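Local coordinates for leucine aminopeptidase (Fimbriiglobus ruber, PDB 7D1B), which probably acts as a zinc-dependent glutaminyl-peptide cyclotransferase, built on the fold of the M28 family of metallopeptidases, at residues F44-L49 and V326-L331; V92-F97 and T111-S116; G172-V177 and W333-K338; G239-M244 and V272-F277; A243-S248 and T281-D286. One frame throughout, in Å; residues are numbered along the deposited sequence. Where two conformers were deposited one is given.

Interaction 1: residues F44-L49 and V326-L331; sequences FKTFPL and VGNVLL
Asn328 reaches out from its helix, CG anti to the carbonyl carbon (chi1 -85°), and takes hold of the extended chain at Thr46 and Phe47. Its OD1 accepts the backbone N-H of Phe47, with Phe47 N 3.0 Å away, in a nearly straight bond (172° at the hydrogen). Thr46 leans on the same amide, its CB 3.4 Å from Asn328 OD1. At the other tip of the amide, Asn328 ND2 donates to a water 2.9 Å away, and that water donates to Phe47 O. Both polar groups of the Phe47 backbone are therefore met, one directly and one through water, and this fixes which way round the amide sits. A second water joins the backbones by donating to Lys45 O and Asn328 O.

Beside this polar grip the contact is apolar. Leu49 CD1 comes within 3.7 Å of Gly327 C, at a point where a CB on Gly327 would collide with Leu49 CD1. Leu331 CD1 touches two residues, lying 3.7 Å from Phe47 CD1 and 4.0 Å from Leu49 CD2. Lys45 folds back, its NZ donating to Thr46 O at 2.7 Å and standing over the centre of the Phe47 ring.

The segment 44-49 leads into helix 51-63 and lies against helix 320-336. Leu49 also packs on Leu166 of helix 153-167, and Thr46 on Val266 of helix 253-266.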
# COMPACT_ATOMS: atom_id res chain seq x y z
N PHE A 44 3.67 22.75 -6.12
CA PHE A 44 4.32 21.48 -5.79
C PHE A 44 5.38 21.20 -6.83
O PHE A 44 5.40 21.80 -7.91
CB PHE A 44 3.32 20.33 -5.72
CG PHE A 44 2.82 19.89 -7.04
CD1 PHE A 44 1.80 20.57 -7.68
CD2 PHE A 44 3.36 18.76 -7.64
CE1 PHE A 44 1.33 20.13 -8.90
CE2 PHE A 44 2.89 18.32 -8.86
CZ PHE A 44 1.87 19.01 -9.49
N LYS A 45 6.26 20.26 -6.52
CA LYS A 45 7.28 19.83 -7.46
C LYS A 45 7.41 18.32 -7.42
O LYS A 45 6.99 17.66 -6.47
CB LYS A 45 8.64 20.46 -7.12
CG LYS A 45 9.14 20.13 -5.71
CD LYS A 45 10.43 20.86 -5.37
CE LYS A 45 11.62 20.35 -6.20
NZ LYS A 45 12.03 18.97 -5.79
N THR A 46 8.01 17.76 -8.47
CA THR A 46 8.50 16.39 -8.41
C THR A 46 9.82 16.35 -7.65
O THR A 46 10.44 17.38 -7.37
CB THR A 46 8.70 15.83 -9.82
OG1 THR A 46 9.68 16.62 -10.49
CG2 THR A 46 7.38 15.83 -10.60
N PHE A 47 10.21 15.15 -7.25
CA PHE A 47 11.45 14.90 -6.52
C PHE A 47 12.30 13.90 -7.28
O PHE A 47 11.78 13.16 -8.13
CB PHE A 47 11.12 14.40 -5.10
CG PHE A 47 10.73 15.52 -4.19
CD1 PHE A 47 9.47 16.10 -4.29
CD2 PHE A 47 11.64 16.04 -3.29
CE1 PHE A 47 9.14 17.20 -3.50
CE2 PHE A 47 11.31 17.12 -2.49
CZ PHE A 47 10.06 17.72 -2.61
N PRO A 48 13.62 13.85 -7.02
CA PRO A 48 14.54 13.01 -7.82
C PRO A 48 14.49 11.55 -7.37
O PRO A 48 15.50 10.96 -6.96
CB PRO A 48 15.89 13.68 -7.57
CG PRO A 48 15.76 14.21 -6.15
CD PRO A 48 14.35 14.76 -6.10
N LEU A 49 13.31 10.96 -7.46
CA LEU A 49 13.14 9.56 -7.09
C LEU A 49 13.98 8.70 -8.01
O LEU A 49 14.08 8.95 -9.22
CB LEU A 49 11.66 9.18 -7.20
CG LEU A 49 10.64 10.08 -6.47
CD1 LEU A 49 9.27 9.41 -6.52
CD2 LEU A 49 11.00 10.45 -5.06
N VAL A 326 4.28 7.00 -9.79
CA VAL A 326 3.34 6.93 -8.67
C VAL A 326 3.88 7.68 -7.46
O VAL A 326 3.14 8.41 -6.78
CB VAL A 326 2.96 5.47 -8.37
CG1 VAL A 326 2.13 5.35 -7.10
CG2 VAL A 326 2.21 4.87 -9.57
N GLY A 327 5.19 7.56 -7.19
CA GLY A 327 5.78 8.31 -6.10
C GLY A 327 5.63 9.80 -6.25
O GLY A 327 5.30 10.51 -5.29
N ASN A 328 5.84 10.31 -7.47
CA ASN A 328 5.69 11.74 -7.69
C ASN A 328 4.24 12.18 -7.56
O ASN A 328 3.99 13.28 -7.08
CB ASN A 328 6.29 12.12 -9.02
CG ASN A 328 7.79 12.36 -8.91
OD1 ASN A 328 8.26 12.98 -7.94
ND2 ASN A 328 8.52 11.94 -9.90
N VAL A 329 3.29 11.34 -7.96
CA VAL A 329 1.89 11.69 -7.75
C VAL A 329 1.58 11.78 -6.26
O VAL A 329 0.93 12.73 -5.81
CB VAL A 329 0.97 10.70 -8.49
CG1 VAL A 329 -0.49 10.92 -8.10
CG2 VAL A 329 1.17 10.85 -9.98
N LEU A 330 2.05 10.81 -5.48
CA LEU A 330 1.83 10.87 -4.03
C LEU A 330 2.45 12.12 -3.42
O LEU A 330 1.83 12.80 -2.60
CB LEU A 330 2.43 9.64 -3.36
CG LEU A 330 1.75 8.31 -3.68
CD1 LEU A 330 2.61 7.16 -3.17
CD2 LEU A 330 0.36 8.26 -3.06
N LEU A 331 3.70 12.44 -3.82
CA LEU A 331 4.34 13.62 -3.24
C LEU A 331 3.63 14.90 -3.68
O LEU A 331 3.53 15.86 -2.90
CB LEU A 331 5.81 13.67 -3.62
CG LEU A 331 6.67 12.58 -2.99
CD1 LEU A 331 8.10 12.72 -3.47
CD2 LEU A 331 6.59 12.64 -1.46
O HOH W 1 5.04 15.79 -7.78
O HOH W 2 11.21 12.57 -10.73

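Interaction 2: residues V92-F97 and T111-S116; sequences VVRQEF and TNLIAS
Val93 with Ile114 and Gln95 with Asn112 are the hydrogen-bonded pairs of a beta hairpin, strands 91-99 and 108-117. The hairpin forms one margin of the mixed sheet, with 91-99 as the outermost strand.

Among the backbone bonds, Val93 N lies 2.9 Å from Ile114 O and Gln95 N 2.8 Å from Asn112 O, each answered by a bond in the reverse direction. In the non-hydrogen-bonded pairs the alpha carbons lend weaker support, as where Val92 CA approaches Ile114 O to 3.2 Å.

The polar side-chain link is Asn112 ND2 to Gln95 OE1, 2.9 Å long and practically straight (178°). Gln95 CG is anti to the carbonyl carbon (chi1 -56°), the chain extended beyond it. The bond lies in the planes of both amides, although those planes are turned 39° apart. Asn112 ND2 also donates to Gly207 O, and its OD1 accepts from Asp185 N. Gln95 NE2 lies 3.7 Å from Ile114 CD1, and helix 206-218 covers this face through His210 and Phe211. An alanine at Gln95 would probably leave Asn112 ND2 without one of its two acceptors and open a gap beside Ile114 CD1.

On the other face, lined by helix 72-87, Arg94 grips a single oxygen, Glu96 OE2, with NE (2.8 Å) and NH2, while Thr111 CG2 sits 3.7 Å above the plane of the Arg94 guanidinium, over its centre.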
# COMPACT_ATOMS: atom_id res chain seq x y z
N VAL A 92 8.93 5.21 13.93
CA VAL A 92 8.29 3.94 13.57
C VAL A 92 7.59 3.38 14.80
O VAL A 92 8.21 3.23 15.86
CB VAL A 92 9.31 2.94 12.99
CG1 VAL A 92 8.65 1.58 12.74
CG2 VAL A 92 9.93 3.47 11.71
N VAL A 93 6.31 3.04 14.64
CA VAL A 93 5.50 2.43 15.69
C VAL A 93 4.95 1.12 15.17
O VAL A 93 4.60 0.99 13.99
CB VAL A 93 4.40 3.40 16.19
CG1 VAL A 93 3.32 2.69 16.99
CG2 VAL A 93 5.02 4.52 17.02
N ARG A 94 4.87 0.14 16.06
CA ARG A 94 4.27 -1.16 15.78
C ARG A 94 2.86 -1.21 16.36
O ARG A 94 2.64 -0.76 17.49
CB ARG A 94 5.11 -2.25 16.43
CG ARG A 94 6.53 -2.34 15.89
CD ARG A 94 7.42 -3.23 16.75
NE ARG A 94 6.93 -4.60 16.82
CZ ARG A 94 7.24 -5.56 15.95
NH1 ARG A 94 8.04 -5.30 14.92
NH2 ARG A 94 6.73 -6.77 16.10
N GLN A 95 1.93 -1.78 15.62
CA GLN A 95 0.61 -2.12 16.16
C GLN A 95 0.54 -3.63 16.17
O GLN A 95 0.31 -4.26 15.13
CB GLN A 95 -0.54 -1.58 15.33
CG GLN A 95 -0.57 -0.13 15.07
CD GLN A 95 -1.89 0.30 14.42
OE1 GLN A 95 -2.47 -0.41 13.56
NE2 GLN A 95 -2.38 1.46 14.83
N GLU A 96 0.76 -4.22 17.34
CA GLU A 96 0.80 -5.67 17.49
C GLU A 96 -0.56 -6.18 17.93
O GLU A 96 -1.18 -5.60 18.83
CB GLU A 96 1.86 -6.05 18.53
CG GLU A 96 3.28 -5.62 18.15
CD GLU A 96 4.32 -5.96 19.20
OE1 GLU A 96 3.95 -6.35 20.33
OE2 GLU A 96 5.52 -5.86 18.88
N PHE A 97 -1.00 -7.28 17.34
CA PHE A 97 -2.28 -7.87 17.71
C PHE A 97 -2.27 -9.34 17.30
O PHE A 97 -1.35 -9.80 16.64
CB PHE A 97 -3.47 -7.09 17.12
CG PHE A 97 -3.51 -7.04 15.61
CD1 PHE A 97 -2.68 -6.19 14.89
CD2 PHE A 97 -4.42 -7.82 14.91
CE1 PHE A 97 -2.75 -6.15 13.49
CE2 PHE A 97 -4.51 -7.78 13.53
CZ PHE A 97 -3.69 -6.95 12.82
N THR A 111 1.40 -7.62 12.94
CA THR A 111 1.97 -6.31 13.29
C THR A 111 1.78 -5.35 12.12
O THR A 111 2.36 -5.57 11.05
CB THR A 111 3.47 -6.42 13.62
OG1 THR A 111 3.68 -7.43 14.60
CG2 THR A 111 3.99 -5.08 14.17
N ASN A 112 1.01 -4.29 12.31
CA ASN A 112 1.07 -3.19 11.35
C ASN A 112 2.26 -2.31 11.71
O ASN A 112 2.61 -2.15 12.88
CB ASN A 112 -0.18 -2.31 11.42
CG ASN A 112 -1.46 -3.04 11.04
OD1 ASN A 112 -1.47 -3.97 10.22
ND2 ASN A 112 -2.57 -2.58 11.62
N LEU A 113 2.90 -1.74 10.69
CA LEU A 113 4.01 -0.82 10.92
C LEU A 113 3.61 0.57 10.45
O LEU A 113 3.02 0.73 9.38
CB LEU A 113 5.24 -1.27 10.13
CG LEU A 113 6.69 -0.99 10.55
CD1 LEU A 113 6.95 -1.53 11.94
CD2 LEU A 113 7.68 -1.59 9.57
N ILE A 114 3.91 1.58 11.25
CA ILE A 114 3.61 2.96 10.88
C ILE A 114 4.91 3.74 10.93
O ILE A 114 5.58 3.77 11.97
CB ILE A 114 2.57 3.59 11.81
CG1 ILE A 114 1.28 2.76 11.84
CG2 ILE A 114 2.30 5.05 11.40
CD1 ILE A 114 0.37 3.11 13.01
N ALA A 115 5.28 4.37 9.82
CA ALA A 115 6.43 5.27 9.76
C ALA A 115 5.89 6.68 9.57
O ALA A 115 5.31 6.99 8.52
CB ALA A 115 7.38 4.88 8.63
N SER A 116 6.06 7.53 10.58
CA SER A 116 5.41 8.83 10.64
C SER A 116 6.39 9.94 10.34
O SER A 116 7.51 9.97 10.87
CB SER A 116 4.81 9.06 12.03
OG SER A 116 3.71 8.24 12.30

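Interaction 3: residues G172-V177 and W333-K338; sequences GVPSNV and WIQIQK
The C-terminal end of helix 320-336 and the chain end beyond it, from Ile334 to Lys338, rest on the loop that carries Val173 to Val177 into strand 178-184. Asn176 ND2 donates to Gln337 O at 2.9 Å, in the plane of that carbonyl. Asn176 CB also lies 3.5 Å from Lys338 OXT, one oxygen of the terminal carboxylate. A water accepts from Asn176 N at 2.8 Å and lies close to both Ile334 O and Gln337 O, so it fills the seam where the helix ends. The loop is the connection from helix 153-167 to a strand inside the mixed sheet, and the last helix of the chain packs across it. Ser175 OG, held anti to its backbone N (chi1 179°), donates to Val177 O at 2.7 Å and touches Ile334 CG2 at 3.4 Å. Val177 CG1 meets Gln337 CB at 3.7 Å. The Gln337 chain then bends, and its NE2 reaches back to Trp333 O at 2.9 Å and also to Glu258 OE1. At the far end Val173 CG1 packs 4.0 Å from Gln335 CG, the two side chains at about a right angle, while Gln335 NE2 donates to Leu331 O and Lys45 O.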
# COMPACT_ATOMS: atom_id res chain seq x y z
N GLY A 172 12.90 16.31 3.07
CA GLY A 172 13.02 17.47 2.21
C GLY A 172 11.72 17.91 1.57
O GLY A 172 11.76 18.79 0.70
N VAL A 173 10.58 17.36 1.96
CA VAL A 173 9.29 17.68 1.34
C VAL A 173 8.56 18.71 2.19
O VAL A 173 8.37 18.47 3.40
CB VAL A 173 8.42 16.42 1.17
CG1 VAL A 173 7.05 16.79 0.64
CG2 VAL A 173 9.12 15.42 0.25
N PRO A 174 8.11 19.83 1.62
CA PRO A 174 7.28 20.76 2.38
C PRO A 174 5.85 20.24 2.41
O PRO A 174 5.28 19.89 1.37
CB PRO A 174 7.39 22.06 1.58
CG PRO A 174 7.65 21.62 0.18
CD PRO A 174 8.41 20.32 0.26
N SER A 175 5.25 20.21 3.60
CA SER A 175 3.93 19.62 3.74
C SER A 175 3.14 20.31 4.84
O SER A 175 3.59 20.36 5.98
CB SER A 175 4.03 18.14 4.07
OG SER A 175 2.72 17.62 4.20
N ASN A 176 1.92 20.73 4.51
CA ASN A 176 1.02 21.29 5.51
C ASN A 176 0.26 20.22 6.29
O ASN A 176 -0.54 20.57 7.17
CB ASN A 176 0.05 22.25 4.84
CG ASN A 176 0.77 23.39 4.18
OD1 ASN A 176 1.75 23.92 4.72
ND2 ASN A 176 0.33 23.77 2.99
N VAL A 177 0.51 18.95 6.00
CA VAL A 177 -0.14 17.82 6.65
C VAL A 177 0.90 16.85 7.16
O VAL A 177 2.02 16.76 6.64
CB VAL A 177 -1.12 17.12 5.68
CG1 VAL A 177 -2.30 18.03 5.36
CG2 VAL A 177 -0.41 16.66 4.41
N TRP A 333 0.35 15.19 -4.35
CA TRP A 333 -0.85 15.17 -3.52
C TRP A 333 -0.56 15.71 -2.13
O TRP A 333 -1.30 16.55 -1.60
CB TRP A 333 -1.38 13.74 -3.48
CG TRP A 333 -2.51 13.48 -2.52
CD1 TRP A 333 -3.73 14.10 -2.48
CD2 TRP A 333 -2.52 12.50 -1.48
NE1 TRP A 333 -4.49 13.57 -1.46
CE2 TRP A 333 -3.77 12.58 -0.83
CE3 TRP A 333 -1.57 11.57 -1.01
CZ2 TRP A 333 -4.12 11.74 0.23
CZ3 TRP A 333 -1.92 10.74 0.05
CH2 TRP A 333 -3.18 10.83 0.66
N ILE A 334 0.54 15.25 -1.53
CA ILE A 334 0.93 15.74 -0.20
C ILE A 334 1.17 17.25 -0.23
O ILE A 334 0.67 17.99 0.63
CB ILE A 334 2.16 14.97 0.30
CG1 ILE A 334 1.76 13.54 0.67
CG2 ILE A 334 2.83 15.68 1.47
CD1 ILE A 334 2.94 12.55 0.67
N GLN A 335 1.93 17.73 -1.21
CA GLN A 335 2.35 19.12 -1.23
C GLN A 335 1.20 20.07 -1.48
O GLN A 335 1.25 21.22 -1.03
CB GLN A 335 3.41 19.34 -2.30
CG GLN A 335 4.76 18.75 -1.98
CD GLN A 335 5.62 18.75 -3.21
OE1 GLN A 335 6.24 19.77 -3.56
NE2 GLN A 335 5.62 17.64 -3.93
N ILE A 336 0.17 19.65 -2.23
CA ILE A 336 -0.91 20.59 -2.56
C ILE A 336 -1.91 20.78 -1.43
O ILE A 336 -2.77 21.67 -1.52
CB ILE A 336 -1.63 20.26 -3.89
CG1 ILE A 336 -2.43 18.96 -3.77
CG2 ILE A 336 -0.65 20.25 -5.06
CD1 ILE A 336 -3.25 18.64 -5.00
N GLN A 337 -1.85 19.97 -0.38
CA GLN A 337 -2.79 20.16 0.73
C GLN A 337 -2.57 21.52 1.38
O GLN A 337 -1.45 21.93 1.65
CB GLN A 337 -2.61 19.07 1.80
CG GLN A 337 -2.76 17.65 1.27
CD GLN A 337 -4.07 17.44 0.54
OE1 GLN A 337 -5.15 17.63 1.12
NE2 GLN A 337 -4.00 17.09 -0.74
N LYS A 338 -3.67 22.19 1.69
CA LYS A 338 -3.63 23.47 2.38
C LYS A 338 -3.40 23.22 3.87
O LYS A 338 -3.65 22.13 4.39
CB LYS A 338 -4.94 24.20 2.19
CG LYS A 338 -5.14 24.75 0.80
CD LYS A 338 -6.55 25.35 0.66
CE LYS A 338 -7.59 24.30 0.29
NZ LYS A 338 -8.08 23.50 1.46
OXT LYS A 338 -2.94 24.11 4.58
O HOH W 3 3.46 22.01 0.76
O HOH W 4 0.91 20.42 1.95
O HOH W 5 -3.73 21.40 7.12

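Interaction 4: residues G239-M244 and V272-F277; sequences GARLAM and VNERGF
Arg241 sets off with CG anti to the backbone N (chi1 176°) and stays extended as far as NE, which carries its guanidinium across to Glu274 and Gly276. Glu274, itself extended beyond CG, brings OE1 to meet it. NE and NH2 of Arg241 form a side-on salt bridge to that one oxygen, each 2.9 Å from Glu274 OE1 and on the same face of the carboxylate. End-on, NH1 and NH2 share the carbonyl of Gly276, with NH1 2.9 Å from Gly276 O. Both acceptors lie in the guanidinium plane. Ala243 CB lies 3.2 Å above this plane, toward its rim, with Val272 CG2 farther off on the same side. The ring of Phe277 stands almost perpendicular to the guanidinium (88°), with CD1 3.5 Å from Arg241 NH1.

The backbones pair through a short parallel bridge, Met244 with Arg275; helices 246-251 and 253-266 lie between the two segments. Met244 N bonds to Glu274 O at 2.9 Å, and Gly276 N to Met244 O at 2.8 Å. Before the corner at Asn273, an inverse gamma turn, Val272 N donates to Leu242 O at 3.0 Å.

A leucine in place of Arg241 would probably leave Gly276 O and the Glu274 carboxylate without these donors and free the glutamate to swing away. Four bonds onto two oxygens, one of them charged, imply a guanidinium fixed in both position and rotation.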
# COMPACT_ATOMS: atom_id res chain seq x y z
N GLY A 239 3.47 -0.30 -17.90
CA GLY A 239 2.25 -0.06 -18.64
C GLY A 239 0.99 -0.23 -17.83
O GLY A 239 -0.09 -0.40 -18.40
N ALA A 240 1.10 -0.16 -16.50
CA ALA A 240 -0.07 -0.31 -15.64
C ALA A 240 -1.19 0.65 -16.04
O ALA A 240 -0.94 1.78 -16.47
CB ALA A 240 0.32 -0.04 -14.19
N ARG A 241 -2.42 0.18 -15.89
CA ARG A 241 -3.62 0.98 -16.13
C ARG A 241 -4.29 1.22 -14.79
O ARG A 241 -5.02 0.35 -14.28
CB ARG A 241 -4.54 0.27 -17.12
CG ARG A 241 -5.85 0.99 -17.35
CD ARG A 241 -6.75 0.20 -18.33
NE ARG A 241 -8.13 0.70 -18.31
CZ ARG A 241 -9.05 0.36 -17.40
NH1 ARG A 241 -8.76 -0.54 -16.46
NH2 ARG A 241 -10.25 0.91 -17.42
N LEU A 242 -4.01 2.37 -14.18
CA LEU A 242 -4.52 2.72 -12.85
C LEU A 242 -5.84 3.45 -13.06
O LEU A 242 -5.89 4.66 -13.26
CB LEU A 242 -3.50 3.54 -12.06
CG LEU A 242 -2.12 2.89 -11.89
CD1 LEU A 242 -1.18 3.85 -11.16
CD2 LEU A 242 -2.20 1.54 -11.19
N ALA A 243 -6.93 2.67 -13.06
CA ALA A 243 -8.26 3.17 -13.33
C ALA A 243 -9.02 3.38 -12.02
O ALA A 243 -8.50 3.17 -10.92
CB ALA A 243 -9.00 2.23 -14.29
N MET A 244 -10.26 3.82 -12.13
CA MET A 244 -11.04 4.26 -10.99
C MET A 244 -12.00 3.15 -10.57
O MET A 244 -12.89 2.76 -11.33
CB MET A 244 -11.80 5.52 -11.36
CG MET A 244 -10.86 6.65 -11.72
SD MET A 244 -11.76 8.05 -12.39
CE MET A 244 -10.49 9.32 -12.30
N VAL A 272 -5.58 6.76 -15.41
CA VAL A 272 -6.53 6.94 -16.50
C VAL A 272 -7.90 7.31 -15.95
O VAL A 272 -8.33 6.79 -14.91
CB VAL A 272 -6.60 5.69 -17.42
CG1 VAL A 272 -5.20 5.38 -18.00
CG2 VAL A 272 -7.19 4.47 -16.72
N ASN A 273 -8.59 8.19 -16.67
CA ASN A 273 -9.96 8.59 -16.31
C ASN A 273 -10.94 7.60 -16.94
O ASN A 273 -11.65 7.90 -17.89
CB ASN A 273 -10.23 10.03 -16.72
CG ASN A 273 -9.65 11.00 -15.72
OD1 ASN A 273 -8.44 11.19 -15.64
ND2 ASN A 273 -10.50 11.57 -14.89
N GLU A 274 -10.95 6.39 -16.37
CA GLU A 274 -11.81 5.30 -16.83
C GLU A 274 -12.28 4.53 -15.62
O GLU A 274 -11.60 4.48 -14.59
CB GLU A 274 -11.07 4.31 -17.74
CG GLU A 274 -10.44 4.92 -18.97
CD GLU A 274 -9.65 3.91 -19.81
OE1 GLU A 274 -9.82 2.68 -19.63
OE2 GLU A 274 -8.85 4.35 -20.66
N ARG A 275 -13.43 3.88 -15.76
CA ARG A 275 -14.06 3.15 -14.66
C ARG A 275 -13.72 1.67 -14.72
O ARG A 275 -14.02 1.00 -15.71
CB ARG A 275 -15.58 3.30 -14.81
CG ARG A 275 -16.37 2.61 -13.78
CD ARG A 275 -16.31 3.40 -12.50
NE ARG A 275 -17.23 2.79 -11.56
CZ ARG A 275 -16.95 1.72 -10.84
NH1 ARG A 275 -15.74 1.16 -10.94
NH2 ARG A 275 -17.88 1.19 -10.04
N GLY A 276 -13.17 1.14 -13.64
CA GLY A 276 -13.13 -0.30 -13.46
C GLY A 276 -12.05 -1.03 -14.24
O GLY A 276 -11.22 -0.45 -14.94
N PHE A 277 -12.11 -2.36 -14.13
CA PHE A 277 -11.14 -3.31 -14.67
C PHE A 277 -11.89 -4.47 -15.29
O PHE A 277 -13.06 -4.70 -15.00
CB PHE A 277 -10.23 -3.83 -13.55
CG PHE A 277 -9.58 -2.71 -12.78
CD1 PHE A 277 -8.47 -2.05 -13.30
CD2 PHE A 277 -10.13 -2.25 -11.59
CE1 PHE A 277 -7.91 -0.98 -12.65
CE2 PHE A 277 -9.55 -1.18 -10.92
CZ PHE A 277 -8.45 -0.54 -11.46

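Interaction 5: residues A243-S248 and T281-D286; sequences AMEGYS and TDVLDD
Glu245 turns its side chain onto the chain at Thr281 to Val283, beginning with CB, which lies 3.3 Å from Thr281 O. CG is set between the backbone N and the carbonyl carbon (chi1 70°) and packs 4.0 Å from Val283 CG2. A second bend, at chi2, turns CD back over the start of the following helix. OE2 is gripped from opposite faces of the carboxylate: Val283 N comes from one at 2.9 Å, in a nearly straight bond (171°), and Tyr247 N from the other. OE1 takes Ser248 N at 2.8 Å from above the plane and the Ser248 hydroxyl on its anti lone pair, and His287 NE2 bonds to it as well.

Glu245 is thus the N-cap of helix 246-251, and the same carboxylate ties that helix to the loop before helix 287-292. The side chain of Val283 lies about 10 Å from the zinc ion bound by Asp155, Glu188 and His309.

Gly246 CA sits 3.1 Å from Asp282 OD1, and a CB on Gly246 would point at that oxygen and collide with it. Gly246 N adds a weak bond to Thr281 O. The Asp282 carboxylate itself is paired with Arg275 through OD1 and Arg250 through OD2. Asp282 CB lies 3.7 Å from Tyr247 CE2, and the same ring carbon meets Leu284 CD2 at 3.7 Å.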
# COMPACT_ATOMS: atom_id res chain seq x y z
N ALA A 243 -6.93 2.67 -13.06
CA ALA A 243 -8.26 3.17 -13.33
C ALA A 243 -9.02 3.38 -12.02
O ALA A 243 -8.50 3.17 -10.92
CB ALA A 243 -9.00 2.23 -14.29
N MET A 244 -10.26 3.82 -12.13
CA MET A 244 -11.04 4.26 -10.99
C MET A 244 -12.00 3.15 -10.57
O MET A 244 -12.89 2.76 -11.33
CB MET A 244 -11.80 5.52 -11.36
CG MET A 244 -10.86 6.65 -11.72
SD MET A 244 -11.76 8.05 -12.39
CE MET A 244 -10.49 9.32 -12.30
N GLU A 245 -11.83 2.63 -9.36
CA GLU A 245 -12.78 1.61 -8.92
C GLU A 245 -13.79 2.18 -7.95
O GLU A 245 -13.60 3.27 -7.41
CB GLU A 245 -12.21 0.26 -8.45
CG GLU A 245 -11.44 0.26 -7.12
CD GLU A 245 -12.33 0.34 -5.87
OE1 GLU A 245 -12.02 1.18 -5.01
OE2 GLU A 245 -13.34 -0.39 -5.77
N GLY A 246 -14.89 1.45 -7.81
CA GLY A 246 -16.09 2.04 -7.26
C GLY A 246 -16.00 2.43 -5.81
O GLY A 246 -16.56 3.45 -5.41
N TYR A 247 -15.35 1.61 -4.97
CA TYR A 247 -15.32 2.00 -3.56
C TYR A 247 -14.53 3.29 -3.38
O TYR A 247 -14.90 4.14 -2.56
CB TYR A 247 -14.75 0.88 -2.70
CG TYR A 247 -15.66 -0.31 -2.62
CD1 TYR A 247 -16.85 -0.26 -1.91
CD2 TYR A 247 -15.32 -1.49 -3.25
CE1 TYR A 247 -17.69 -1.38 -1.83
CE2 TYR A 247 -16.14 -2.61 -3.18
CZ TYR A 247 -17.33 -2.54 -2.48
OH TYR A 247 -18.15 -3.64 -2.41
N SER A 248 -13.46 3.46 -4.15
CA SER A 248 -12.66 4.68 -4.12
C SER A 248 -13.46 5.87 -4.61
O SER A 248 -13.44 6.94 -4.00
CB SER A 248 -11.45 4.50 -5.03
OG SER A 248 -10.61 3.45 -4.58
N THR A 281 -15.23 -4.39 -11.38
CA THR A 281 -15.55 -2.97 -11.40
C THR A 281 -15.24 -2.35 -10.04
O THR A 281 -14.73 -1.23 -9.97
CB THR A 281 -17.02 -2.81 -11.81
OG1 THR A 281 -17.25 -3.42 -13.10
CG2 THR A 281 -17.42 -1.37 -11.90
N ASP A 282 -15.54 -3.09 -8.96
CA ASP A 282 -15.32 -2.68 -7.58
C ASP A 282 -14.41 -3.71 -6.93
O ASP A 282 -14.58 -4.92 -7.14
CB ASP A 282 -16.65 -2.64 -6.82
CG ASP A 282 -17.56 -1.49 -7.26
OD1 ASP A 282 -17.18 -0.70 -8.16
OD2 ASP A 282 -18.65 -1.36 -6.69
N VAL A 283 -13.44 -3.23 -6.16
CA VAL A 283 -12.37 -4.08 -5.64
C VAL A 283 -12.35 -3.94 -4.12
O VAL A 283 -12.07 -2.85 -3.61
CB VAL A 283 -11.01 -3.70 -6.24
CG1 VAL A 283 -9.93 -4.67 -5.74
CG2 VAL A 283 -11.05 -3.69 -7.77
N LEU A 284 -12.63 -5.03 -3.42
CA LEU A 284 -12.41 -5.04 -1.98
C LEU A 284 -10.91 -5.02 -1.71
O LEU A 284 -10.15 -5.78 -2.31
CB LEU A 284 -13.04 -6.29 -1.37
CG LEU A 284 -14.56 -6.37 -1.48
CD1 LEU A 284 -15.03 -7.73 -1.00
CD2 LEU A 284 -15.20 -5.24 -0.68
N ASP A 285 -10.48 -4.16 -0.79
CA ASP A 285 -9.06 -4.04 -0.52
C ASP A 285 -8.91 -3.37 0.85
O ASP A 285 -9.89 -3.12 1.57
CB ASP A 285 -8.38 -3.28 -1.66
CG ASP A 285 -6.95 -3.70 -1.89
OD1 ASP A 285 -6.33 -4.32 -1.00
OD2 ASP A 285 -6.41 -3.37 -2.98
N ASP A 286 -7.66 -3.07 1.22
CA ASP A 286 -7.39 -2.47 2.52
C ASP A 286 -7.99 -1.09 2.70
O ASP A 286 -8.04 -0.61 3.84
CB ASP A 286 -5.87 -2.43 2.76
CG ASP A 286 -5.29 -3.76 3.22
OD1 ASP A 286 -5.89 -4.42 4.10
OD2 ASP A 286 -4.20 -4.11 2.73

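Overall arrangement
Starting from the N terminus, segment 44-49 packs on helix 320-336, so interaction 1 closes the longest loop and holds interactions 2, 4 and 5 within it. Interaction 2 is a local hairpin at one margin of the sheet, complete before interactions 3, 4 and 5 open. Interaction 3 starts inside the loop of interaction 1 and ends beyond it, so the two cross; they share helix 320-336 and touch at Gln335. Interactions 4 and 5 lie within both long loops. They set out from the same strand, share Ala243 and Met244, and meet where Arg275 contacts Thr281 and Asp282. Val326 packing on Leu242 links interactions 1 and 4.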